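Local coordinates for protein ethanolamine kinase Pv091845 (Plasmodium vivax, PDB 2QG7) that probably phosphorylates ethanolamine, the first step in making phosphatidylethanolamine, as a member of the choline/ethanolamine kinase family, at residues Gly119-Ser131 with Lys135-Glu147. Numbering follows the deposited sequence. Where two conformers were deposited one is given.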
loop_
_atom_site.group_PDB
_atom_site.type_symbol
_atom_site.label_atom_id
_atom_site.label_comp_id
_atom_site.label_asym_id
_atom_site.label_seq_id
_atom_site.Cartn_x
_atom_site.Cartn_y
_atom_site.Cartn_z
ATOM N N GLY D 119 -17.985 -11.115 -6.072
ATOM C CA GLY D 119 -17.134 -10.743 -4.945
ATOM C C GLY D 119 -15.658 -11.021 -5.238
ATOM O O GLY D 119 -15.194 -10.843 -6.384
ATOM N N ILE D 120 -14.926 -11.449 -4.199
ATOM C CA ILE D 120 -13.528 -11.897 -4.337
ATOM C C ILE D 120 -13.375 -13.340 -3.883
ATOM O O ILE D 120 -12.519 -14.067 -4.400
ATOM C CB ILE D 120 -12.447 -10.969 -3.620
ATOM C CG1 ILE D 120 -12.827 -10.645 -2.156
ATOM C CG2 ILE D 120 -12.122 -9.691 -4.484
ATOM C CD1 ILE D 120 -11.701 -10.008 -1.344
ATOM N N THR D 121 -14.211 -13.758 -2.935
ATOM C CA THR D 121 -14.119 -15.112 -2.388
ATOM C C THR D 121 -15.182 -16.092 -2.952
ATOM O O THR D 121 -15.278 -17.251 -2.521
ATOM C CB THR D 121 -14.120 -15.080 -0.834
ATOM O OG1 THR D 121 -15.360 -14.525 -0.354
ATOM C CG2 THR D 121 -12.935 -14.239 -0.331
ATOM N N ASN D 122 -15.965 -15.607 -3.918
ATOM C CA ASN D 122 -17.042 -16.359 -4.553
ATOM C C ASN D 122 -16.847 -16.277 -6.053
ATOM O O ASN D 122 -16.162 -15.365 -6.552
ATOM C CB ASN D 122 -18.404 -15.733 -4.220
ATOM C CG ASN D 122 -18.646 -15.581 -2.703
ATOM O OD1 ASN D 122 -19.103 -14.512 -2.242
ATOM N ND2 ASN D 122 -18.355 -16.647 -1.924
ATOM N N ILE D 123 -17.451 -17.240 -6.760
ATOM C CA ILE D 123 -17.592 -17.166 -8.218
ATOM C C ILE D 123 -19.078 -17.051 -8.546
ATOM O O ILE D 123 -19.882 -17.874 -8.084
ATOM C CB ILE D 123 -16.973 -18.390 -8.913
ATOM C CG1 ILE D 123 -15.543 -18.594 -8.386
ATOM C CG2 ILE D 123 -17.013 -18.219 -10.429
ATOM C CD1 ILE D 123 -14.970 -20.029 -8.543
ATOM N N LEU D 124 -19.428 -16.012 -9.315
ATOM C CA LEU D 124 -20.815 -15.757 -9.718
ATOM C C LEU D 124 -21.079 -16.033 -11.193
ATOM O O LEU D 124 -20.393 -15.505 -12.074
ATOM C CB LEU D 124 -21.245 -14.322 -9.389
ATOM C CG LEU D 124 -21.613 -14.052 -7.934
ATOM C CD1 LEU D 124 -21.811 -12.548 -7.696
ATOM C CD2 LEU D 124 -22.840 -14.872 -7.519
ATOM N N ILE D 125 -22.094 -16.856 -11.450
ATOM C CA ILE D 125 -22.418 -17.230 -12.814
ATOM C C ILE D 125 -23.893 -16.995 -13.089
ATOM O O ILE D 125 -24.768 -17.617 -12.460
ATOM C CB ILE D 125 -22.005 -18.696 -13.182
ATOM C CG1 ILE D 125 -20.558 -19.000 -12.739
ATOM C CG2 ILE D 125 -22.222 -18.971 -14.698
ATOM C CD1 ILE D 125 -20.452 -19.586 -11.306
ATOM N N LYS D 126 -24.117 -16.067 -14.030
ATOM C CA LYS D 126 -25.431 -15.690 -14.555
ATOM C C LYS D 126 -25.923 -16.754 -15.560
ATOM O O LYS D 126 -25.204 -17.133 -16.483
ATOM C CB LYS D 126 -25.309 -14.310 -15.231
ATOM C CG LYS D 126 -26.464 -13.924 -16.205
ATOM C CD LYS D 126 -26.255 -12.501 -16.741
ATOM C CE LYS D 126 -27.596 -11.945 -17.283
ATOM N NZ LYS D 126 -27.527 -10.555 -17.844
ATOM N N VAL D 127 -27.140 -17.237 -15.348
ATOM C CA VAL D 127 -27.744 -18.280 -16.172
ATOM C C VAL D 127 -28.947 -17.674 -16.891
ATOM O O VAL D 127 -29.877 -17.206 -16.244
ATOM C CB VAL D 127 -28.227 -19.492 -15.309
ATOM C CG1 VAL D 127 -28.756 -20.627 -16.187
ATOM C CG2 VAL D 127 -27.125 -19.987 -14.399
ATOM N N LYS D 128 -28.927 -17.676 -18.224
ATOM C CA LYS D 128 -30.060 -17.150 -19.008
ATOM C C LYS D 128 -30.855 -18.290 -19.651
ATOM O O LYS D 128 -30.284 -19.316 -20.002
ATOM C CB LYS D 128 -29.589 -16.157 -20.083
ATOM C CG LYS D 128 -28.598 -15.076 -19.584
ATOM C CD LYS D 128 -28.451 -13.965 -20.659
ATOM C CE LYS D 128 -27.060 -13.277 -20.536
ATOM N NZ LYS D 128 -27.165 -11.832 -21.358
ATOM N N ASP D 129 -32.168 -18.118 -19.794
ATOM C CA ASP D 129 -32.983 -19.079 -20.563
ATOM C C ASP D 129 -33.707 -18.397 -21.730
ATOM O O ASP D 129 -34.403 -17.390 -21.532
ATOM C CB ASP D 129 -33.983 -19.819 -19.657
ATOM C CG ASP D 129 -34.547 -21.084 -20.303
ATOM O OD1 ASP D 129 -34.002 -21.540 -21.344
ATOM O OD2 ASP D 129 -35.531 -21.640 -19.758
ATOM N N MET D 130 -33.510 -18.944 -22.938
ATOM C CA MET D 130 -34.178 -18.444 -24.141
ATOM C C MET D 130 -35.694 -18.681 -24.059
ATOM O O MET D 130 -36.500 -17.732 -24.141
ATOM C CB MET D 130 -33.589 -19.113 -25.410
ATOM C CG MET D 130 -34.280 -18.738 -26.737
ATOM S SD MET D 130 -35.611 -19.863 -27.260
ATOM C CE MET D 130 -36.366 -18.886 -28.574
ATOM N N SER D 131 -36.059 -19.952 -23.883
ATOM C CA SER D 131 -37.453 -20.417 -24.000
ATOM C C SER D 131 -38.423 -19.883 -22.937
ATOM O O SER D 131 -39.626 -19.737 -23.207
ATOM C CB SER D 131 -37.502 -21.957 -24.051
ATOM O OG SER D 131 -37.011 -22.543 -22.842
ATOM N N LYS D 135 -33.980 -15.515 -15.667
ATOM C CA LYS D 135 -32.581 -15.512 -15.267
ATOM C C LYS D 135 -32.365 -15.977 -13.833
ATOM O O LYS D 135 -33.093 -15.583 -12.914
ATOM C CB LYS D 135 -31.954 -14.149 -15.528
ATOM C CG LYS D 135 -32.225 -13.655 -16.996
ATOM C CD LYS D 135 -31.452 -12.319 -17.200
ATOM C CE LYS D 135 -31.773 -11.812 -18.658
ATOM N NZ LYS D 135 -30.781 -10.565 -18.929
ATOM N N TYR D 136 -31.371 -16.851 -13.668
ATOM C CA TYR D 136 -30.931 -17.355 -12.354
ATOM C C TYR D 136 -29.474 -16.981 -12.141
ATOM O O TYR D 136 -28.832 -16.430 -13.035
ATOM C CB TYR D 136 -31.137 -18.876 -12.232
ATOM C CG TYR D 136 -32.560 -19.326 -12.536
ATOM C CD1 TYR D 136 -32.946 -19.694 -13.835
ATOM C CD2 TYR D 136 -33.531 -19.367 -11.527
ATOM C CE1 TYR D 136 -34.261 -20.086 -14.109
ATOM C CE2 TYR D 136 -34.842 -19.755 -11.798
ATOM C CZ TYR D 136 -35.196 -20.113 -13.083
ATOM O OH TYR D 136 -36.493 -20.508 -13.330
ATOM N N LEU D 137 -28.965 -17.256 -10.945
ATOM C CA LEU D 137 -27.579 -16.938 -10.592
ATOM C C LEU D 137 -26.979 -18.124 -9.842
ATOM O O LEU D 137 -27.614 -18.672 -8.911
ATOM C CB LEU D 137 -27.531 -15.665 -9.726
ATOM C CG LEU D 137 -26.189 -15.027 -9.363
ATOM C CD1 LEU D 137 -25.527 -14.449 -10.601
ATOM C CD2 LEU D 137 -26.371 -13.927 -8.311
ATOM N N ILE D 138 -25.779 -18.544 -10.256
ATOM C CA ILE D 138 -25.094 -19.584 -9.521
ATOM C C ILE D 138 -23.950 -18.958 -8.745
ATOM O O ILE D 138 -23.139 -18.209 -9.299
ATOM C CB ILE D 138 -24.588 -20.740 -10.416
ATOM C CG1 ILE D 138 -25.750 -21.378 -11.178
ATOM C CG2 ILE D 138 -23.870 -21.795 -9.575
ATOM C CD1 ILE D 138 -25.317 -22.451 -12.159
ATOM N N ARG D 139 -23.915 -19.267 -7.452
ATOM C CA ARG D 139 -22.858 -18.806 -6.595
ATOM C C ARG D 139 -22.091 -20.013 -6.086
ATOM O O ARG D 139 -22.651 -20.910 -5.439
ATOM C CB ARG D 139 -23.428 -17.981 -5.435
ATOM C CG ARG D 139 -22.379 -17.276 -4.599
ATOM C CD ARG D 139 -22.985 -16.716 -3.334
ATOM N NE ARG D 139 -23.908 -15.614 -3.600
ATOM C CZ ARG D 139 -23.548 -14.348 -3.827
ATOM N NH1 ARG D 139 -24.488 -13.436 -4.058
ATOM N NH2 ARG D 139 -22.261 -13.977 -3.831
ATOM N N LEU D 140 -20.802 -20.024 -6.407
ATOM C CA LEU D 140 -19.906 -21.104 -6.028
ATOM C C LEU D 140 -18.920 -20.555 -5.022
ATOM O O LEU D 140 -18.229 -19.564 -5.287
ATOM C CB LEU D 140 -19.185 -21.665 -7.263
ATOM C CG LEU D 140 -20.051 -22.303 -8.363
ATOM C CD1 LEU D 140 -19.200 -22.645 -9.549
ATOM C CD2 LEU D 140 -20.739 -23.572 -7.874
ATOM N N TYR D 141 -18.876 -21.190 -3.856
ATOM C CA TYR D 141 -18.023 -20.735 -2.757
ATOM C C TYR D 141 -16.548 -21.066 -2.996
ATOM O O TYR D 141 -16.233 -22.060 -3.665
ATOM C CB TYR D 141 -18.477 -21.339 -1.417
ATOM C CG TYR D 141 -19.974 -21.321 -1.133
ATOM C CD1 TYR D 141 -20.780 -20.238 -1.532
ATOM C CD2 TYR D 141 -20.573 -22.381 -0.423
ATOM C CE1 TYR D 141 -22.136 -20.228 -1.263
ATOM C CE2 TYR D 141 -21.932 -22.377 -0.142
ATOM C CZ TYR D 141 -22.709 -21.290 -0.563
ATOM O OH TYR D 141 -24.060 -21.271 -0.289
ATOM N N GLY D 142 -15.652 -20.230 -2.441
ATOM C CA GLY D 142 -14.208 -20.525 -2.448
ATOM C C GLY D 142 -13.786 -21.589 -1.427
ATOM O O GLY D 142 -14.635 -22.283 -0.842
ATOM N N PRO D 143 -12.461 -21.761 -1.222
ATOM C CA PRO D 143 -11.923 -22.652 -0.162
ATOM C C PRO D 143 -11.835 -21.955 1.218
ATOM O O PRO D 143 -11.047 -22.357 2.084
ATOM C CB PRO D 143 -10.513 -23.009 -0.680
ATOM C CG PRO D 143 -10.354 -22.245 -2.019
ATOM C CD PRO D 143 -11.382 -21.155 -2.020
ATOM N N LYS D 144 -12.644 -20.912 1.402
ATOM C CA LYS D 144 -12.706 -20.151 2.645
ATOM C C LYS D 144 -14.170 -20.170 3.095
ATOM O O LYS D 144 -14.881 -19.162 3.028
ATOM C CB LYS D 144 -12.208 -18.720 2.396
ATOM C CG LYS D 144 -10.890 -18.629 1.565
ATOM C CD LYS D 144 -11.018 -17.577 0.435
ATOM C CE LYS D 144 -9.713 -17.377 -0.356
ATOM N NZ LYS D 144 -10.090 -16.733 -1.798
ATOM N N THR D 145 -14.600 -21.351 3.549
ATOM C CA THR D 145 -16.032 -21.687 3.663
ATOM C C THR D 145 -16.523 -21.867 5.119
ATOM O O THR D 145 -17.740 -21.849 5.378
ATOM C CB THR D 145 -16.389 -22.958 2.776
ATOM O OG1 THR D 145 -17.843 -23.100 2.650
ATOM C CG2 THR D 145 -15.750 -24.258 3.360
ATOM N N ASP D 146 -15.573 -22.035 6.050
ATOM C CA ASP D 146 -15.871 -22.265 7.473
ATOM C C ASP D 146 -15.001 -21.363 8.344
ATOM O O ASP D 146 -15.471 -20.802 9.353
ATOM C CB ASP D 146 -15.658 -23.746 7.854
ATOM C CG ASP D 146 -16.688 -24.678 7.208
ATOM O OD1 ASP D 146 -17.857 -24.236 7.019
ATOM O OD2 ASP D 146 -16.334 -25.845 6.890
ATOM N N GLU D 147 -13.739 -21.216 7.930
ATOM C CA GLU D 147 -12.762 -20.401 8.655
ATOM C C GLU D 147 -13.226 -18.933 8.836
ATOM O O GLU D 147 -13.032 -18.311 9.903
ATOM C CB GLU D 147 -11.411 -20.468 7.934
ATOM C CG GLU D 147 -11.126 -21.899 7.312
ATOM C CD GLU D 147 -9.844 -21.867 6.454
ATOM O OE1 GLU D 147 -9.315 -20.741 6.218
ATOM O OE2 GLU D 147 -9.363 -22.970 6.028
#
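I123, I125 and V127 face L140, I138 and Y136 as the hydrogen-bonded pairs of an antiparallel hairpin, strands 122-128 and 136-141, inside the five-stranded sheet of a kinase-like N-terminal lobe. Each pair exchanges two backbone hydrogen bonds; I138 N to I125 O, at 2.6 Å, is nearly straight (174°). Beyond N122 the ladder ends in a weak bond from G142 N to T121 O.

The tight part is the face that carries these pairs. I125 CD1 reaches diagonally to L140 CD1 (3.7 Å), and V127 CG2, lying beside its own backbone N while CG1 takes the anti place, meets I138 CG1 at 3.8 Å. Helix 84-98 lies against I125, I138 and L140, through C91, V94 and L87.

On the reverse face L124 CD2 touches L137 CD2 and sits 3.8 Å above the centre of the R139 guanidinium. R139 runs alongside L124 before bending at chi3 (-68°). Its NH2 comes within 3.6 Å of N122 OD1, near the guanidinium plane, with the amide plane turned 82° away; NH1 makes a salt bridge to E180 on the neighbouring strand.

Toward the turn the same face becomes looser and more open to solvent. The extended chains of K126 and K135 bring their NZ atoms to 3.4 Å, two donors of like charge, with K128 close by.

Apolar contacts and paired amides thus hold the hairpin through its middle; E180 is the main partner of R139, D351 a long, weak one, and nearby R178 probably complicates the charge balance. The lysine ammonium groups probably repel one another, screened mainly by water.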